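Local coordinates for Serine/threonine protein kinase (PDB 4ESQ) that probably transfers phosphate from ATP to serine and threonine residues of proteins, and is represented here by its extracellular sensor domain, at residues 87-93 against 164-170; 10-14 against 69-73. One frame throughout, in Å; residues are numbered along the deposited sequence.

Interaction 1 of 2, residues 87-93 against 164-170; sequences NQAVVAF and NVVVDVN
Residues 87-92 and 165-170 form a regular antiparallel strand pair, without a bulge, in the sheet of the PknH-like extracellular domain. Seventy residues separate the segments. The axes come within 4.6 Å, with 159° between N-to-C directions. Asn-87/Asn-170, Ala-89/Asp-168 and Val-91/Val-166 are hydrogen-bonded pairs on one face. Gln-88/Val-169, Val-90/Val-167 and Ala-92/Val-165 are non-hydrogen-bonded pairs on the other. Asn-87 N donates to Asn-170 O and Asn-170 N to Asn-87 O, both at 2.8 Å. Ala-89 N donates to Asp-168 O (3.0 Å) and Asp-168 N to Ala-89 O (2.8 Å). Val-91 N donates to Val-166 O and Val-166 N to Val-91 O, both at 2.8 Å. Phe-93 N donates to Asn-164 O at 2.9 Å. With chi1 p, Asn-164 ND2 reaches Phe-93 O at 2.9 Å. A water accepts from Asn-87 ND2 (3.3 Å) and Asn-170 ND2 (3.2 Å). Asp-168 has a salt bridge to Arg-157 and hydrogen bonds with Tyr-62 and Ser-57; Gln-88 OE1 accepts from Leu-15 N, and Asn-164 OD1 from Val-5 N. Val-90 (m) packs CB on Val-165 CG1 at 3.8 Å; the other valines are t. Phe-93 (m) sets CE1 3.4 Å from Val-166 CG2. Flanking strands take further backbone bonds: Gln-88, Val-90 and Ala-92 to Leu-73, Asn-71 and Ala-69 of 69-76, Val-167 to Ser-160 of 154-162. Helix 179-192 packs on Val-90 and Val-167, helix 96-111 on Phe-93 and Val-166.

Interaction 2 of 2, residues 10-14 against 69-73; sequences LSALL and AINGL
This contact sets a short turn segment, just before helix 17-24, against one face of the antiparallel sheet of the PknH-like extracellular domain. Residues 10-13 have helical phi/psi. Leu-13 N bonds Leu-10 O at 2.9 Å and Leu-14 N bonds Ser-11 O weakly at 3.4 Å, as in two overlapping type I turns. Leu-14 itself turns extended (phi/psi -73/163). Residues 69-73 form an extended strand. No hydrogen bond links the two segments, so packing alone joins them. The CA atoms of Ser-11 and Asn-71 are 5.9 Å apart, and those of Leu-14 and Gly-72 are 7.3 Å apart.

Leu-10, Leu-14 and Asn-71 bury the most surface, and their CA-to-CB bonds point toward the other segment. Both leucines are in the m,t rotamer. Leu-10 CB lies 3.7 Å from Asn-71 CB, and Leu-10 CD1 lies 3.8 Å from Ala-69 CB. The same two leucines also touch strand 84-92: Leu-10 on Val-90 and Ala-92, Leu-14 on Gln-88 and Val-90. Asn-71 has chi1 t and chi2 -92°. Its OD1 makes only van der Waals contact with residues 10-14, at 3.3 Å from Ser-11 CA and 3.4 Å from Ser-11 CB. The CA-to-CB bond of Ile-70 points away from residues 10-14, and its side chain touches Ile-35 and Met-38. Gly-72 has no side chain, and its C is 3.7 Å from Leu-14 CD1. That same methyl, Leu-14 CD1, ends 3.4 Å from Asn-71 OD1 and 3.8 Å from Leu-73 CG.

In the fold
Interactions 1 and 2 meet on one sheet, with their centres about 7 Å apart. Strand 69-76 of interaction 2 is followed in the chain by strand 84-92 of interaction 1 and lies beside it. Val-90 N to Asn-71 O and Ala-92 N to Ala-69 O, both 2.9 Å, are probable hydrogen bonds joining the two. Val-90 CG2 also packs 3.5 Å from Leu-10 O, so the N-terminal turn and helix 179-192 share the face that carries Val-90. A bound terbium ion, probably a heavy metal of the crystal and not a natural ligand, lies about 6 Å from the side chain of Asn-87, too far for direct coordination. The Ile-70 side chain is about 11 Å from a terbium ion.

Interaction 1 of 2, residues 87-93 against 164-170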
loop_
_atom_site.group_PDB
_atom_site.type_symbol
_atom_site.label_atom_id
_atom_site.label_comp_id
_atom_site.label_asym_id
_atom_site.label_seq_id
_atom_site.Cartn_x
_atom_site.Cartn_y
_atom_site.Cartn_z
ATOM N N ASN A 87 4.386 -2.714 3.979
ATOM C CA ASN A 87 4.552 -3.075 2.579
ATOM C C ASN A 87 4.479 -1.761 1.808
ATOM O O ASN A 87 3.437 -1.094 1.808
ATOM C CB ASN A 87 3.441 -4.027 2.124
ATOM C CG ASN A 87 3.673 -4.602 0.715
ATOM O OD1 ASN A 87 4.552 -4.163 -0.025
ATOM N ND2 ASN A 87 2.870 -5.595 0.351
ATOM N N GLN A 88 5.593 -1.373 1.197
ATOM C CA GLN A 88 5.649 -0.140 0.418
ATOM C C GLN A 88 5.996 -0.479 -1.013
ATOM O O GLN A 88 6.886 -1.282 -1.265
ATOM C CB GLN A 88 6.686 0.838 0.988
ATOM C CG GLN A 88 8.024 0.197 1.324
ATOM C CD GLN A 88 9.133 1.226 1.527
ATOM O OE1 GLN A 88 9.029 2.372 1.094
ATOM N NE2 GLN A 88 10.209 0.800 2.158
ATOM N N ALA A 89 5.281 0.126 -1.952
ATOM C CA ALA A 89 5.529 -0.138 -3.361
ATOM C C ALA A 89 5.307 1.107 -4.198
ATOM O O ALA A 89 4.480 1.960 -3.863
ATOM C CB ALA A 89 4.624 -1.252 -3.851
ATOM N N VAL A 90 6.055 1.191 -5.296
ATOM C CA VAL A 90 5.837 2.213 -6.308
ATOM C C VAL A 90 5.604 1.542 -7.652
ATOM O O VAL A 90 6.228 0.528 -7.985
ATOM C CB VAL A 90 7.007 3.192 -6.395
ATOM C CG1 VAL A 90 6.965 4.136 -5.198
ATOM C CG2 VAL A 90 8.332 2.434 -6.436
ATOM N N VAL A 91 4.695 2.111 -8.425
ATOM C CA VAL A 91 4.285 1.490 -9.671
ATOM C C VAL A 91 4.407 2.522 -10.784
ATOM O O VAL A 91 3.837 3.613 -10.683
ATOM C CB VAL A 91 2.837 0.970 -9.588
ATOM C CG1 VAL A 91 2.441 0.304 -10.901
ATOM C CG2 VAL A 91 2.674 -0.005 -8.404
ATOM N N ALA A 92 5.160 2.184 -11.826
ATOM C CA ALA A 92 5.361 3.097 -12.950
ATOM C C ALA A 92 4.289 2.885 -14.002
ATOM O O ALA A 92 3.884 1.757 -14.266
ATOM C CB ALA A 92 6.733 2.898 -13.567
ATOM N N PHE A 93 3.845 3.989 -14.594
ATOM C CA PHE A 93 2.914 3.974 -15.712
ATOM C C PHE A 93 3.550 4.774 -16.839
ATOM O O PHE A 93 4.488 5.518 -16.611
ATOM C CB PHE A 93 1.595 4.621 -15.301
ATOM C CG PHE A 93 0.774 3.776 -14.371
ATOM C CD1 PHE A 93 1.050 3.740 -13.012
ATOM C CD2 PHE A 93 -0.278 3.022 -14.864
ATOM C CE1 PHE A 93 0.286 2.959 -12.155
ATOM C CE2 PHE A 93 -1.043 2.236 -14.018
ATOM C CZ PHE A 93 -0.758 2.205 -12.654
ATOM N N ASN A 164 4.363 10.034 -13.089
ATOM C CA ASN A 164 3.795 8.810 -13.651
ATOM C C ASN A 164 3.845 7.638 -12.674
ATOM O O ASN A 164 3.764 6.478 -13.089
ATOM C CB ASN A 164 4.548 8.409 -14.921
ATOM C CG ASN A 164 6.015 8.149 -14.657
ATOM O OD1 ASN A 164 6.674 8.919 -13.959
ATOM N ND2 ASN A 164 6.530 7.051 -15.195
ATOM N N VAL A 165 3.990 7.937 -11.386
ATOM C CA VAL A 165 4.223 6.884 -10.400
ATOM C C VAL A 165 3.107 6.829 -9.369
ATOM O O VAL A 165 2.759 7.842 -8.773
ATOM C CB VAL A 165 5.560 7.096 -9.654
ATOM C CG1 VAL A 165 5.762 6.035 -8.555
ATOM C CG2 VAL A 165 6.716 7.082 -10.629
ATOM N N VAL A 166 2.547 5.640 -9.174
ATOM C CA VAL A 166 1.588 5.410 -8.101
ATOM C C VAL A 166 2.304 4.867 -6.865
ATOM O O VAL A 166 3.152 3.982 -6.963
ATOM C CB VAL A 166 0.488 4.427 -8.532
ATOM C CG1 VAL A 166 -0.349 4.004 -7.309
ATOM C CG2 VAL A 166 -0.389 5.059 -9.612
ATOM N N VAL A 167 1.976 5.426 -5.713
ATOM C CA VAL A 167 2.594 5.044 -4.456
ATOM C C VAL A 167 1.545 4.228 -3.710
ATOM O O VAL A 167 0.416 4.680 -3.546
ATOM C CB VAL A 167 2.979 6.297 -3.668
ATOM C CG1 VAL A 167 3.603 5.935 -2.324
ATOM C CG2 VAL A 167 3.946 7.129 -4.497
ATOM N N ASP A 168 1.906 3.020 -3.283
ATOM C CA ASP A 168 0.921 2.077 -2.758
ATOM C C ASP A 168 1.464 1.463 -1.481
ATOM O O ASP A 168 2.400 0.666 -1.533
ATOM C CB ASP A 168 0.675 0.985 -3.811
ATOM C CG ASP A 168 -0.632 0.240 -3.612
ATOM O OD1 ASP A 168 -1.343 0.522 -2.631
ATOM O OD2 ASP A 168 -0.944 -0.638 -4.455
ATOM N N VAL A 169 0.881 1.834 -0.343
ATOM C CA VAL A 169 1.457 1.502 0.968
ATOM C C VAL A 169 0.471 0.856 1.945
ATOM O O VAL A 169 -0.676 1.291 2.075
ATOM C CB VAL A 169 2.022 2.771 1.628
ATOM C CG1 VAL A 169 2.599 2.458 3.010
ATOM C CG2 VAL A 169 3.081 3.426 0.724
ATOM N N ASN A 170 0.934 -0.174 2.652
ATOM C CA ASN A 170 0.162 -0.790 3.724
ATOM C C ASN A 170 1.037 -0.790 4.956
ATOM O O ASN A 170 2.164 -1.306 4.920
ATOM C CB ASN A 170 -0.226 -2.224 3.342
ATOM C CG ASN A 170 -1.390 -2.763 4.169
ATOM O OD1 ASN A 170 -2.095 -2.011 4.844
ATOM N ND2 ASN A 170 -1.606 -4.067 4.097
HETATM O O HOH W 1 -0.175 -5.422 1.588
#

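Interaction 2 of 2, residues 10-14 against 69-73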
loop_
_atom_site.group_PDB
_atom_site.type_symbol
_atom_site.label_atom_id
_atom_site.label_comp_id
_atom_site.label_asym_id
_atom_site.label_seq_id
_atom_site.Cartn_x
_atom_site.Cartn_y
_atom_site.Cartn_z
ATOM N N LEU A 10 12.769 3.119 -9.889
ATOM C CA LEU A 10 11.712 2.882 -8.919
ATOM C C LEU A 10 12.249 2.546 -7.526
ATOM O O LEU A 10 11.750 3.073 -6.537
ATOM C CB LEU A 10 10.748 1.793 -9.398
ATOM C CG LEU A 10 9.780 2.166 -10.527
ATOM C CD1 LEU A 10 8.923 0.954 -10.943
ATOM C CD2 LEU A 10 8.886 3.321 -10.116
ATOM N N SER A 11 13.274 1.701 -7.448
ATOM C CA SER A 11 13.767 1.268 -6.137
ATOM C C SER A 11 14.311 2.439 -5.319
ATOM O O SER A 11 14.282 2.413 -4.080
ATOM C CB SER A 11 14.820 0.162 -6.266
ATOM O OG SER A 11 16.052 0.667 -6.744
ATOM N N ALA A 12 14.796 3.464 -6.014
ATOM C CA ALA A 12 15.344 4.648 -5.349
ATOM C C ALA A 12 14.256 5.495 -4.688
ATOM O O ALA A 12 14.566 6.417 -3.927
ATOM C CB ALA A 12 16.142 5.489 -6.334
ATOM N N LEU A 13 12.990 5.179 -4.965
ATOM C CA LEU A 13 11.864 5.933 -4.393
ATOM C C LEU A 13 11.358 5.380 -3.057
ATOM O O LEU A 13 10.643 6.068 -2.316
ATOM C CB LEU A 13 10.698 5.993 -5.385
ATOM C CG LEU A 13 11.034 6.479 -6.791
ATOM C CD1 LEU A 13 9.800 6.387 -7.666
ATOM C CD2 LEU A 13 11.569 7.907 -6.764
ATOM N N LEU A 14 11.714 4.143 -2.741
ATOM C CA LEU A 14 11.247 3.534 -1.508
ATOM C C LEU A 14 11.964 4.124 -0.297
ATOM O O LEU A 14 13.014 4.762 -0.428
ATOM C CB LEU A 14 11.416 2.012 -1.553
ATOM C CG LEU A 14 10.670 1.305 -2.691
ATOM C CD1 LEU A 14 10.896 -0.195 -2.614
ATOM C CD2 LEU A 14 9.174 1.622 -2.676
ATOM N N ALA A 69 5.850 -1.309 -14.544
ATOM C CA ALA A 69 6.798 -1.883 -13.601
ATOM C C ALA A 69 6.363 -1.602 -12.173
ATOM O O ALA A 69 5.669 -0.631 -11.913
ATOM C CB ALA A 69 8.198 -1.333 -13.846
ATOM N N ILE A 70 6.768 -2.473 -11.258
ATOM C CA ILE A 70 6.483 -2.287 -9.834
ATOM C C ILE A 70 7.735 -2.614 -9.025
ATOM O O ILE A 70 8.464 -3.564 -9.337
ATOM C CB ILE A 70 5.261 -3.156 -9.382
ATOM C CG1 ILE A 70 5.013 -3.070 -7.865
ATOM C CG2 ILE A 70 5.431 -4.605 -9.829
ATOM C CD1 ILE A 70 5.764 -4.124 -7.025
ATOM N N ASN A 71 8.003 -1.813 -7.999
ATOM C CA ASN A 71 9.085 -2.119 -7.074
ATOM C C ASN A 71 8.615 -1.923 -5.646
ATOM O O ASN A 71 8.059 -0.876 -5.305
ATOM C CB ASN A 71 10.322 -1.257 -7.359
ATOM C CG ASN A 71 11.597 -1.823 -6.735
ATOM O OD1 ASN A 71 11.967 -1.474 -5.613
ATOM N ND2 ASN A 71 12.284 -2.694 -7.475
ATOM N N GLY A 72 8.822 -2.935 -4.809
ATOM C CA GLY A 72 8.352 -2.850 -3.436
ATOM C C GLY A 72 9.237 -3.543 -2.419
ATOM O O GLY A 72 10.175 -4.258 -2.774
ATOM N N LEU A 73 8.907 -3.334 -1.148
ATOM C CA LEU A 73 9.610 -3.962 -0.028
ATOM C C LEU A 73 8.654 -4.213 1.124
ATOM O O LEU A 73 7.791 -3.384 1.427
ATOM C CB LEU A 73 10.728 -3.046 0.476
ATOM C CG LEU A 73 12.035 -2.936 -0.304
ATOM C CD1 LEU A 73 12.906 -1.837 0.316
ATOM C CD2 LEU A 73 12.777 -4.285 -0.328
#